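Local coordinates for protein EmGH1 (Erythrobacter marinus, PDB 5Z87) that is a family 3 glycoside hydrolase that probably releases terminal beta-glucosyl units from sugars, at residues Val317-Ile320 with His321-His324; Asp285-Ala289 with His290-His294; Ala509-Arg512 with Arg513-Ala516; Val458-Ser461 with Ala462-Leu466. All coordinates share one frame; numbering follows the deposited sequence.

In the fold
All four contacts are local, each within one continuous run of chain. Contacts 1 and 2 belong to the barrel-like N-terminal domain and touch each other, with centres about 12 Å apart. Both also reach the second subunit. Contacts 3 and 4 belong to the C-terminal domain, with centres about 24 Å apart and no touch between them. Contact 2 is the buried one: two backbone bonds close a tight turn before a helix. Contact 1 is partly buried and joins turn bonds to arginine and histidine side chains. Contact 3 is the most exposed, a regular helix rich in arginine. Contact 4 is a helix start capped by serine, with a water beside it.

Contact 1 (Val317-Ile320 with His321-His324); sequences VRRI and HSLH
R318 and R319 each offer a carbonyl that takes two backbone N-H groups from 321-324. R318 O accepts from S322 N at 3.0 Å, in the carbonyl plane and on a lone pair. H321 N donates to the same R318 O from above that plane. R319 O accepts L323 N from a tilted position. It also accepts H324 N at 3.0 Å, nearly along the C=O axis. This last bond spans five residues, so the chain opens wider as the helix ends.

The side chains follow this turn. R319 CB packs on L323 CB at 3.8 Å, and R319 CG runs past S322 OG at 3.6 Å. With CG anti to its carbonyl carbon (chi1 -74°), the R319 chain extends away from the turn. Its guanidinium makes a salt bridge with D316 and a cation-pi contact with F544. S322 OG lies against R319 CA at 3.3 Å. The H324 ring turns an edge to I320 CA, and its NE2 bonds H281 O. R318 leaves for D315, E330 and N349 O, while H321 ND1 bonds A327 O.

The short helix 319-322 is an excursion in the loop between strand 309-311 and helix 330-340 of a TIM-barrel-like domain. The R319 side chain ends about 6 Å from a bound dithiothreitol, probably from the crystallisation liquor, which may mark a pocket.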
ATOM      1  N   VAL A 317      10.640  15.401 -17.979  1.00 21.54           N
ATOM      2  CA  VAL A 317      11.953  14.955 -18.443  1.00 19.59           C
ATOM      3  C   VAL A 317      13.042  15.547 -17.559  1.00 21.51           C
ATOM      4  O   VAL A 317      13.905  14.825 -17.050  1.00 20.83           O
ATOM      5  CB  VAL A 317      12.183  15.299 -19.932  1.00 20.47           C
ATOM      6  CG1 VAL A 317      13.506  14.711 -20.392  1.00 15.15           C
ATOM      7  CG2 VAL A 317      11.080  14.724 -20.809  1.00 16.85           C
ATOM      8  N   ARG A 318      12.997  16.866 -17.340  1.00 17.89           N
ATOM      9  CA  ARG A 318      13.907  17.500 -16.392  1.00 19.66           C
ATOM     10  C   ARG A 318      13.855  16.837 -15.014  1.00 22.79           C
ATOM     11  O   ARG A 318      14.876  16.724 -14.332  1.00 23.42           O
ATOM     12  CB  ARG A 318      13.571  18.988 -16.260  1.00 17.24           C
ATOM     13  CG  ARG A 318      14.565  19.743 -15.391  1.00 25.70           C
ATOM     14  CD  ARG A 318      14.062  21.124 -15.017  1.00 24.97           C
ATOM     15  NE  ARG A 318      13.261  21.688 -16.094  1.00 33.80           N
ATOM     16  CZ  ARG A 318      13.753  22.436 -17.075  1.00 23.29           C
ATOM     17  NH1 ARG A 318      15.049  22.726 -17.112  1.00 20.93           N
ATOM     18  NH2 ARG A 318      12.944  22.898 -18.008  1.00 25.46           N
ATOM     19  N   ARG A 319      12.671  16.394 -14.586  1.00 22.01           N
ATOM     20  CA  ARG A 319      12.526  15.868 -13.235  1.00 20.15           C
ATOM     21  C   ARG A 319      13.133  14.484 -13.065  1.00 23.27           C
ATOM     22  O   ARG A 319      13.269  14.039 -11.922  1.00 21.44           O
ATOM     23  CB  ARG A 319      11.057  15.837 -12.838  1.00 23.40           C
ATOM     24  CG  ARG A 319      10.485  17.206 -12.533  1.00 19.08           C
ATOM     25  CD  ARG A 319       8.995  17.125 -12.463  1.00 18.99           C
ATOM     26  NE  ARG A 319       8.382  18.439 -12.493  1.00 17.54           N
ATOM     27  CZ  ARG A 319       7.076  18.619 -12.634  1.00 21.37           C
ATOM     28  NH1 ARG A 319       6.280  17.563 -12.749  1.00 13.36           N
ATOM     29  NH2 ARG A 319       6.565  19.845 -12.663  1.00 23.55           N
ATOM     30  N   ILE A 320      13.486  13.799 -14.160  1.00 23.29           N
ATOM     31  CA  ILE A 320      14.338  12.620 -14.059  1.00 17.17           C
ATOM     32  C   ILE A 320      15.570  12.948 -13.237  1.00 23.59           C
ATOM     33  O   ILE A 320      16.066  12.121 -12.461  1.00 20.87           O
ATOM     34  CB  ILE A 320      14.740  12.116 -15.455  1.00 19.54           C
ATOM     35  CG1 ILE A 320      13.520  11.721 -16.290  1.00 18.88           C
ATOM     36  CG2 ILE A 320      15.717  10.934 -15.351  1.00 18.48           C
ATOM     37  CD1 ILE A 320      13.911  11.518 -17.767  1.00 19.36           C
ATOM     38  N   HIS A 321      16.085  14.163 -13.407  1.00 22.16           N
ATOM     39  CA  HIS A 321      17.214  14.673 -12.655  1.00 23.38           C
ATOM     40  C   HIS A 321      16.767  15.364 -11.373  1.00 25.01           C
ATOM     41  O   HIS A 321      17.207  14.989 -10.283  1.00 21.99           O
ATOM     42  CB  HIS A 321      18.022  15.652 -13.513  1.00 21.70           C
ATOM     43  CG  HIS A 321      18.964  16.500 -12.717  1.00 24.02           C
ATOM     44  ND1 HIS A 321      20.039  15.974 -12.028  1.00 25.36           N
ATOM     45  CD2 HIS A 321      18.972  17.832 -12.468  1.00 23.00           C
ATOM     46  CE1 HIS A 321      20.678  16.949 -11.405  1.00 20.17           C
ATOM     47  NE2 HIS A 321      20.048  18.084 -11.649  1.00 21.31           N
ATOM     48  N   SER A 322      15.867  16.346 -11.495  1.00 21.42           N
ATOM     49  CA  SER A 322      15.639  17.319 -10.431  1.00 24.78           C
ATOM     50  C   SER A 322      14.702  16.820  -9.335  1.00 20.90           C
ATOM     51  O   SER A 322      14.690  17.399  -8.250  1.00 23.55           O
ATOM     52  CB  SER A 322      15.066  18.612 -11.017  1.00 22.85           C
ATOM     53  OG  SER A 322      13.778  18.366 -11.573  1.00 26.55           O
ATOM     54  N   LEU A 323      13.892  15.802  -9.605  1.00 23.22           N
ATOM     55  CA  LEU A 323      12.996  15.227  -8.613  1.00 23.36           C
ATOM     56  C   LEU A 323      13.453  13.837  -8.191  1.00 21.40           C
ATOM     57  O   LEU A 323      13.729  13.621  -7.011  1.00 23.32           O
ATOM     58  CB  LEU A 323      11.557  15.181  -9.154  1.00 18.18           C
ATOM     59  CG  LEU A 323      10.550  14.535  -8.190  1.00 23.90           C
ATOM     60  CD1 LEU A 323      10.462  15.333  -6.872  1.00 18.72           C
ATOM     61  CD2 LEU A 323       9.175  14.424  -8.849  1.00 18.64           C
ATOM     62  N   HIS A 324      13.591  12.908  -9.150  1.00 18.80           N
ATOM     63  CA  HIS A 324      13.942  11.524  -8.851  1.00 16.82           C
ATOM     64  C   HIS A 324      15.419  11.333  -8.508  1.00 21.18           C
ATOM     65  O   HIS A 324      15.771  10.362  -7.825  1.00 21.90           O
ATOM     66  CB  HIS A 324      13.599  10.634 -10.043  1.00 18.85           C
ATOM     67  CG  HIS A 324      12.134  10.475 -10.271  1.00 21.19           C
ATOM     68  ND1 HIS A 324      11.342   9.679  -9.470  1.00 17.00           N
ATOM     69  CD2 HIS A 324      11.314  11.009 -11.207  1.00 14.22           C
ATOM     70  CE1 HIS A 324      10.099   9.715  -9.915  1.00 18.58           C
ATOM     71  NE2 HIS A 324      10.054  10.520 -10.965  1.00 20.96           N
TER

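Contact 2 (Asp285-Ala289 with His290-His294)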
ATOM      1  N   ASP A 285       9.963   0.835  -8.548  1.00 24.17           N
ATOM      2  CA  ASP A 285      11.199   0.174  -8.136  1.00 18.46           C
ATOM      3  C   ASP A 285      12.418   1.004  -8.524  1.00 20.25           C
ATOM      4  O   ASP A 285      13.439   0.474  -8.956  1.00 21.00           O
ATOM      5  CB  ASP A 285      11.283  -1.234  -8.728  1.00 12.80           C
ATOM      6  CG  ASP A 285      12.125  -2.177  -7.881  1.00 24.07           C
ATOM      7  OD1 ASP A 285      12.188  -1.968  -6.650  1.00 19.76           O
ATOM      8  OD2 ASP A 285      12.737  -3.118  -8.453  1.00 20.69           O
ATOM      9  N   GLY A 286      12.295   2.328  -8.397  1.00 20.01           N
ATOM     10  CA  GLY A 286      13.381   3.247  -8.673  1.00 20.49           C
ATOM     11  C   GLY A 286      13.532   3.711 -10.117  1.00 19.90           C
ATOM     12  O   GLY A 286      14.430   4.514 -10.395  1.00 19.86           O
ATOM     13  N   VAL A 287      12.695   3.253 -11.044  1.00 14.16           N
ATOM     14  CA  VAL A 287      12.817   3.619 -12.453  1.00 19.04           C
ATOM     15  C   VAL A 287      11.757   4.678 -12.760  1.00 13.97           C
ATOM     16  O   VAL A 287      10.565   4.345 -12.786  1.00 20.96           O
ATOM     17  CB  VAL A 287      12.642   2.411 -13.385  1.00 18.24           C
ATOM     18  CG1 VAL A 287      12.732   2.863 -14.837  1.00 17.85           C
ATOM     19  CG2 VAL A 287      13.681   1.349 -13.105  1.00 17.94           C
ATOM     20  N   PRO A 288      12.140   5.915 -13.027  1.00 16.47           N
ATOM     21  CA  PRO A 288      11.155   6.899 -13.488  1.00 17.07           C
ATOM     22  C   PRO A 288      10.519   6.438 -14.783  1.00 18.51           C
ATOM     23  O   PRO A 288      11.207   5.964 -15.687  1.00 21.37           O
ATOM     24  CB  PRO A 288      11.990   8.170 -13.691  1.00 23.59           C
ATOM     25  CG  PRO A 288      13.279   7.925 -12.931  1.00 16.68           C
ATOM     26  CD  PRO A 288      13.504   6.460 -12.976  1.00 16.62           C
ATOM     27  N   ALA A 289       9.185   6.552 -14.856  1.00 19.50           N
ATOM     28  CA  ALA A 289       8.462   6.146 -16.058  1.00 21.84           C
ATOM     29  C   ALA A 289       8.976   6.880 -17.293  1.00 22.15           C
ATOM     30  O   ALA A 289       9.056   6.296 -18.380  1.00 23.63           O
ATOM     31  CB  ALA A 289       6.961   6.389 -15.891  1.00 18.66           C
ATOM     32  N   HIS A 290       9.319   8.162 -17.153  1.00 22.96           N
ATOM     33  CA  HIS A 290       9.854   8.925 -18.278  1.00 19.87           C
ATOM     34  C   HIS A 290      11.244   8.462 -18.697  1.00 24.20           C
ATOM     35  O   HIS A 290      11.737   8.923 -19.730  1.00 17.72           O
ATOM     36  CB  HIS A 290       9.883  10.417 -17.937  1.00 20.54           C
ATOM     37  CG  HIS A 290       8.552  11.085 -18.062  1.00 21.39           C
ATOM     38  ND1 HIS A 290       7.554  10.936 -17.120  1.00 20.38           N
ATOM     39  CD2 HIS A 290       8.037  11.876 -19.038  1.00 19.47           C
ATOM     40  CE1 HIS A 290       6.484  11.616 -17.507  1.00 23.45           C
ATOM     41  NE2 HIS A 290       6.753  12.198 -18.665  1.00 20.94           N
ATOM     42  N   ALA A 291      11.879   7.568 -17.928  1.00 21.73           N
ATOM     43  CA  ALA A 291      13.140   6.931 -18.305  1.00 21.97           C
ATOM     44  C   ALA A 291      13.027   5.411 -18.343  1.00 19.61           C
ATOM     45  O   ALA A 291      14.044   4.719 -18.268  1.00 23.44           O
ATOM     46  CB  ALA A 291      14.270   7.332 -17.350  1.00 16.91           C
ATOM     47  N   ASP A 292      11.815   4.875 -18.477  1.00 16.78           N
ATOM     48  CA  ASP A 292      11.571   3.438 -18.373  1.00 21.65           C
ATOM     49  C   ASP A 292      11.599   2.830 -19.776  1.00 26.34           C
ATOM     50  O   ASP A 292      10.572   2.716 -20.451  1.00 20.91           O
ATOM     51  CB  ASP A 292      10.248   3.184 -17.657  1.00 18.31           C
ATOM     52  CG  ASP A 292      10.077   1.738 -17.221  1.00 26.04           C
ATOM     53  OD1 ASP A 292      10.611   0.830 -17.903  1.00 30.78           O
ATOM     54  OD2 ASP A 292       9.394   1.502 -16.194  1.00 28.06           O
ATOM     55  N   THR A 293      12.795   2.406 -20.203  1.00 24.84           N
ATOM     56  CA  THR A 293      12.964   1.851 -21.546  1.00 24.12           C
ATOM     57  C   THR A 293      12.123   0.604 -21.738  1.00 24.23           C
ATOM     58  O   THR A 293      11.552   0.394 -22.811  1.00 30.25           O
ATOM     59  CB  THR A 293      14.439   1.518 -21.818  1.00 36.05           C
ATOM     60  OG1 THR A 293      15.249   2.693 -21.680  1.00 30.98           O
ATOM     61  CG2 THR A 293      14.604   0.962 -23.229  1.00 31.95           C
ATOM     62  N   HIS A 294      12.059  -0.257 -20.722  1.00 23.44           N
ATOM     63  CA  HIS A 294      11.196  -1.430 -20.812  1.00 22.04           C
ATOM     64  C   HIS A 294       9.755  -1.044 -21.139  1.00 26.18           C
ATOM     65  O   HIS A 294       9.109  -1.658 -21.997  1.00 28.33           O
ATOM     66  CB  HIS A 294      11.249  -2.212 -19.498  1.00 25.49           C
ATOM     67  CG  HIS A 294      10.160  -3.232 -19.357  1.00 25.97           C
ATOM     68  ND1 HIS A 294      10.131  -4.397 -20.093  1.00 30.03           N
ATOM     69  CD2 HIS A 294       9.056  -3.253 -18.571  1.00 24.00           C
ATOM     70  CE1 HIS A 294       9.059  -5.096 -19.764  1.00 32.22           C
ATOM     71  NE2 HIS A 294       8.390  -4.425 -18.840  1.00 29.72           N
TER
HETATM   72  O   HOH W   1       8.463   3.210 -14.311  1.00 20.61           O
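A 3-10 turn through P288-D292 joins a small hairpin to the N-cap of helix 293-303. Two successive bonds close it, each spanning three residues. A291 N donates to P288 O at 2.8 Å, and D292 N donates to A289 O at 3.1 Å. Both donors stand well above the carbonyl planes, the second by 72°. The turn also brings D292 CB close to both carbonyls, 3.4 Å from A289 O and 3.5 Å from P288 O.

The D292 carboxylate caps the helix with OD1 and takes a water with OD2. D292 CG is anti to the backbone N (chi1 -166°), which places the group beside V287. V287 CG1 touches D292 CG at 3.7 Å, and the two side chains cross at about a right angle. The water bridges D292 OD2 and V287 O, donating to both, at 2.7 Å from OD2. The capping bond runs from L295 N to D292 OD1. A bound magnesium ion lies about 3 Å from the D292 side chain. P288 CB and A291 CB meet at 4.4 Å, an apolar patch on the turn.

H290 leaves the turn toward the barrel, where its NE2 bonds D313 N just past strand 309-311. P288 and A291 pack against H324 and I320 of the 317-324 run. D285 also bonds the backbone N of V255 and of E256, both of the second subunit. The run thus links the hairpin of strands 283-284 and 287-288 to helix 293-303, beside the subunit interface.

Contact 3 (Ala509-Arg512 with Arg513-Ala516); sequences ARNR and RLIA
R513 lays one face of its guanidinium back over the preceding turn of its own helix. A509 O and R510 CA lie under that face, each offset toward the rim, with R513 NH1 3.5 Å from R510 CA. A bend at chi3 (-69°) folds the R513 chain back to this place. R513 NH1 also touches R510 CB at 3.6 Å.

R510 runs out extended and presents one guanidinium face to L514. L514 CD1 sits 3.9 Å above that plane, near its rim, and the two side chains cross at a slant. L514 CG also rests on R510 O at 3.4 Å. The charged ends of R510 and R513 stay apart, NH1 to NH1 4.9 Å. E490, in a salt bridge with R510, probably offsets part of the like charge.

Regular helix bonds run beneath, among them L514 N to R510 O at 2.9 Å and I515 N to N511 O at 2.8 Å. I515 CG1 approaches N511 O to 3.2 Å.

Helix 508-522 precedes strand 527-533 of the C-terminal domain sheet. I515 packs on helix 561-569, and R512 makes a salt bridge with E563 there. N511 bonds A484 N, which ties the helix to the loop after strand 476-480.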
ATOM      1  N   ALA A 509     -16.799  27.017  13.994  1.00 39.46           N
ATOM      2  CA  ALA A 509     -17.770  27.812  14.754  1.00 38.72           C
ATOM      3  C   ALA A 509     -18.772  28.492  13.832  1.00 37.86           C
ATOM      4  O   ALA A 509     -19.976  28.507  14.117  1.00 40.40           O
ATOM      5  CB  ALA A 509     -17.062  28.851  15.623  1.00 23.12           C
ATOM      6  N   ARG A 510     -18.299  29.063  12.721  1.00 33.07           N
ATOM      7  CA  ARG A 510     -19.227  29.613  11.743  1.00 26.34           C
ATOM      8  C   ARG A 510     -20.160  28.530  11.215  1.00 32.63           C
ATOM      9  O   ARG A 510     -21.369  28.752  11.076  1.00 38.25           O
ATOM     10  CB  ARG A 510     -18.455  30.280  10.605  1.00 37.57           C
ATOM     11  CG  ARG A 510     -19.312  30.607   9.398  1.00 36.41           C
ATOM     12  CD  ARG A 510     -18.638  31.589   8.439  1.00 38.54           C
ATOM     13  NE  ARG A 510     -19.466  31.804   7.244  1.00 43.74           N
ATOM     14  CZ  ARG A 510     -20.532  32.606   7.206  1.00 51.11           C
ATOM     15  NH1 ARG A 510     -20.902  33.274   8.295  1.00 48.42           N
ATOM     16  NH2 ARG A 510     -21.236  32.740   6.087  1.00 44.62           N
ATOM     17  N   ASN A 511     -19.624  27.335  10.962  1.00 30.19           N
ATOM     18  CA  ASN A 511     -20.445  26.238  10.456  1.00 31.65           C
ATOM     19  C   ASN A 511     -21.521  25.834  11.456  1.00 24.58           C
ATOM     20  O   ASN A 511     -22.644  25.500  11.065  1.00 30.38           O
ATOM     21  CB  ASN A 511     -19.560  25.035  10.118  1.00 32.02           C
ATOM     22  CG  ASN A 511     -18.997  25.090   8.704  1.00 33.34           C
ATOM     23  OD1 ASN A 511     -19.597  25.668   7.797  1.00 37.11           O
ATOM     24  ND2 ASN A 511     -17.844  24.462   8.510  1.00 31.73           N
ATOM     25  N   ARG A 512     -21.197  25.830  12.751  1.00 28.87           N
ATOM     26  CA  ARG A 512     -22.207  25.504  13.757  1.00 31.05           C
ATOM     27  C   ARG A 512     -23.353  26.505  13.744  1.00 34.07           C
ATOM     28  O   ARG A 512     -24.526  26.116  13.826  1.00 34.39           O
ATOM     29  CB  ARG A 512     -21.573  25.439  15.140  1.00 35.59           C
ATOM     30  CG  ARG A 512     -20.465  24.442  15.183  1.00 37.45           C
ATOM     31  CD  ARG A 512     -20.231  23.843  16.533  1.00 37.00           C
ATOM     32  NE  ARG A 512     -19.622  22.537  16.311  1.00 64.02           N
ATOM     33  CZ  ARG A 512     -18.313  22.327  16.191  1.00 56.78           C
ATOM     34  NH1 ARG A 512     -17.861  21.097  15.966  1.00 51.08           N
ATOM     35  NH2 ARG A 512     -17.459  23.343  16.312  1.00 51.73           N
ATOM     36  N   ARG A 513     -23.036  27.800  13.626  1.00 37.75           N
ATOM     37  CA  ARG A 513     -24.088  28.801  13.484  1.00 31.37           C
ATOM     38  C   ARG A 513     -24.906  28.552  12.225  1.00 34.90           C
ATOM     39  O   ARG A 513     -26.139  28.655  12.248  1.00 40.81           O
ATOM     40  CB  ARG A 513     -23.485  30.207  13.476  1.00 35.21           C
ATOM     41  CG  ARG A 513     -22.656  30.515  14.718  1.00 32.35           C
ATOM     42  CD  ARG A 513     -22.350  32.006  14.837  1.00 42.91           C
ATOM     43  NE  ARG A 513     -21.413  32.479  13.814  1.00 50.02           N
ATOM     44  CZ  ARG A 513     -20.085  32.474  13.944  1.00 43.39           C
ATOM     45  NH1 ARG A 513     -19.315  32.931  12.957  1.00 42.26           N
ATOM     46  NH2 ARG A 513     -19.520  32.013  15.058  1.00 37.76           N
ATOM     47  N   LEU A 514     -24.240  28.195  11.118  1.00 32.28           N
ATOM     48  CA  LEU A 514     -24.978  27.931   9.888  1.00 24.07           C
ATOM     49  C   LEU A 514     -25.849  26.692  10.021  1.00 23.92           C
ATOM     50  O   LEU A 514     -26.909  26.613   9.393  1.00 26.82           O
ATOM     51  CB  LEU A 514     -24.015  27.790   8.710  1.00 33.47           C
ATOM     52  CG  LEU A 514     -23.275  29.055   8.269  1.00 41.60           C
ATOM     53  CD1 LEU A 514     -22.086  28.701   7.367  1.00 34.48           C
ATOM     54  CD2 LEU A 514     -24.232  30.045   7.575  1.00 27.89           C
ATOM     55  N   ILE A 515     -25.423  25.721  10.832  1.00 28.15           N
ATOM     56  CA  ILE A 515     -26.236  24.530  11.065  1.00 34.24           C
ATOM     57  C   ILE A 515     -27.509  24.893  11.823  1.00 30.82           C
ATOM     58  O   ILE A 515     -28.616  24.492  11.440  1.00 32.52           O
ATOM     59  CB  ILE A 515     -25.420  23.463  11.819  1.00 26.50           C
ATOM     60  CG1 ILE A 515     -24.392  22.813  10.891  1.00 33.67           C
ATOM     61  CG2 ILE A 515     -26.349  22.421  12.420  1.00 25.50           C
ATOM     62  CD1 ILE A 515     -23.363  21.979  11.645  1.00 28.92           C
ATOM     63  N   ALA A 516     -27.365  25.653  12.916  1.00 30.42           N
ATOM     64  CA  ALA A 516     -28.524  26.139  13.666  1.00 37.13           C
ATOM     65  C   ALA A 516     -29.508  26.879  12.761  1.00 30.59           C
ATOM     66  O   ALA A 516     -30.722  26.640  12.815  1.00 37.30           O
ATOM     67  CB  ALA A 516     -28.058  27.042  14.812  1.00 29.52           C
TER

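Contact 4 (Val458-Ser461 with Ala462-Leu466)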
ATOM      1  N   VAL A 458     -19.823  26.858 -15.081  1.00 23.57           N
ATOM      2  CA  VAL A 458     -21.097  27.251 -15.666  1.00 23.48           C
ATOM      3  C   VAL A 458     -21.975  26.011 -15.735  1.00 26.42           C
ATOM      4  O   VAL A 458     -21.624  25.042 -16.417  1.00 27.91           O
ATOM      5  CB  VAL A 458     -20.917  27.855 -17.074  1.00 33.73           C
ATOM      6  CG1 VAL A 458     -22.266  28.207 -17.688  1.00 31.74           C
ATOM      7  CG2 VAL A 458     -20.009  29.085 -17.032  1.00 30.58           C
ATOM      8  N   GLY A 459     -23.113  26.038 -15.050  1.00 24.97           N
ATOM      9  CA  GLY A 459     -24.018  24.906 -15.117  1.00 28.61           C
ATOM     10  C   GLY A 459     -25.192  25.072 -14.181  1.00 30.24           C
ATOM     11  O   GLY A 459     -25.407  26.141 -13.603  1.00 28.04           O
ATOM     12  N   VAL A 460     -25.954  23.992 -14.043  1.00 29.48           N
ATOM     13  CA  VAL A 460     -27.192  23.991 -13.269  1.00 27.57           C
ATOM     14  C   VAL A 460     -26.929  23.293 -11.942  1.00 31.37           C
ATOM     15  O   VAL A 460     -26.794  22.066 -11.894  1.00 27.65           O
ATOM     16  CB  VAL A 460     -28.335  23.312 -14.035  1.00 29.04           C
ATOM     17  CG1 VAL A 460     -29.557  23.212 -13.158  1.00 27.61           C
ATOM     18  CG2 VAL A 460     -28.657  24.092 -15.305  1.00 26.81           C
ATOM     19  N   SER A 461     -26.881  24.067 -10.859  1.00 30.95           N
ATOM     20  CA  SER A 461     -26.651  23.506  -9.537  1.00 26.27           C
ATOM     21  C   SER A 461     -27.847  22.660  -9.094  1.00 33.24           C
ATOM     22  O   SER A 461     -28.925  22.682  -9.698  1.00 25.70           O
ATOM     23  CB  SER A 461     -26.408  24.615  -8.510  1.00 30.38           C
ATOM     24  OG  SER A 461     -27.607  25.333  -8.247  1.00 27.40           O
ATOM     25  N   ALA A 462     -27.644  21.910  -8.005  1.00 25.70           N
ATOM     26  CA  ALA A 462     -28.735  21.124  -7.436  1.00 30.84           C
ATOM     27  C   ALA A 462     -29.902  22.024  -7.038  1.00 25.89           C
ATOM     28  O   ALA A 462     -31.060  21.738  -7.364  1.00 24.48           O
ATOM     29  CB  ALA A 462     -28.228  20.315  -6.235  1.00 21.98           C
ATOM     30  N   LEU A 463     -29.604  23.141  -6.364  1.00 22.18           N
ATOM     31  CA  LEU A 463     -30.638  24.108  -5.984  1.00 26.10           C
ATOM     32  C   LEU A 463     -31.425  24.589  -7.199  1.00 31.27           C
ATOM     33  O   LEU A 463     -32.655  24.473  -7.253  1.00 29.80           O
ATOM     34  CB  LEU A 463     -29.998  25.298  -5.269  1.00 31.02           C
ATOM     35  CG  LEU A 463     -30.957  26.435  -4.922  1.00 35.31           C
ATOM     36  CD1 LEU A 463     -31.929  25.979  -3.816  1.00 33.73           C
ATOM     37  CD2 LEU A 463     -30.206  27.702  -4.518  1.00 18.82           C
ATOM     38  N   GLU A 464     -30.717  25.129  -8.192  1.00 32.13           N
ATOM     39  CA  GLU A 464     -31.368  25.634  -9.395  1.00 27.02           C
ATOM     40  C   GLU A 464     -32.197  24.555 -10.078  1.00 33.46           C
ATOM     41  O   GLU A 464     -33.305  24.821 -10.561  1.00 31.53           O
ATOM     42  CB  GLU A 464     -30.317  26.190 -10.355  1.00 26.76           C
ATOM     43  CG  GLU A 464     -30.913  26.953 -11.525  1.00 38.48           C
ATOM     44  CD  GLU A 464     -29.884  27.309 -12.582  1.00 42.57           C
ATOM     45  OE1 GLU A 464     -28.840  27.923 -12.236  1.00 35.07           O
ATOM     46  OE2 GLU A 464     -30.122  26.958 -13.759  1.00 39.82           O
ATOM     47  N   GLY A 465     -31.678  23.330 -10.135  1.00 28.90           N
ATOM     48  CA  GLY A 465     -32.438  22.261 -10.759  1.00 27.35           C
ATOM     49  C   GLY A 465     -33.721  21.958 -10.011  1.00 26.37           C
ATOM     50  O   GLY A 465     -34.759  21.689 -10.621  1.00 28.45           O
ATOM     51  N   LEU A 466     -33.670  22.012  -8.685  1.00 24.77           N
ATOM     52  CA  LEU A 466     -34.858  21.765  -7.881  1.00 35.83           C
ATOM     53  C   LEU A 466     -35.821  22.955  -7.905  1.00 38.63           C
ATOM     54  O   LEU A 466     -37.044  22.767  -7.929  1.00 35.27           O
ATOM     55  CB  LEU A 466     -34.438  21.415  -6.454  1.00 27.05           C
ATOM     56  CG  LEU A 466     -34.042  19.944  -6.303  1.00 34.95           C
ATOM     57  CD1 LEU A 466     -33.413  19.700  -4.943  1.00 26.05           C
ATOM     58  CD2 LEU A 466     -35.247  19.016  -6.537  1.00 27.77           C
TER
HETATM   59  O   HOH W   2     -26.732  27.081 -11.202  1.00 33.37           O
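S461 OG, at the start of helix 462-473, accepts from E464 N at 3.1 Å in a nearly straight bond (172°), the N-cap bond. It also makes a weak hydrogen bond with A444 O. The hydroxyl stands between the backbone N and the carbonyl carbon (chi1 71°), which turns it toward the first helical N-H groups. S461 O starts the helical ladder by accepting from G465 N at 2.9 Å. With an alanine here, E464 N would probably lose its capping acceptor and the first turn would be likely to fray.

E464 answers the cap without a direct bond to S461 N. Its chain is extended beyond CG, with E464 CB 3.5 Å from S461 OG. A water takes the place of the direct bond. It donates to E464 OE1 and to G459 O, and accepts from S461 N at 3.0 Å. The arrangement resembles a capping box with a water inserted. The other oxygen, E464 OE2, rests on V460 CG2 at 3.6 Å, and these two side chains cross at about a right angle. V460 CG1 reaches G465 N at 3.7 Å.

V460 packs on H609 of helix 607-615. L463 reaches V439 and V477, and L466 meets M437 and V439. Helix 462-473 therefore lies on the parallel strands 436-440 and 476-480, and forms the crossover of that beta-alpha-beta unit.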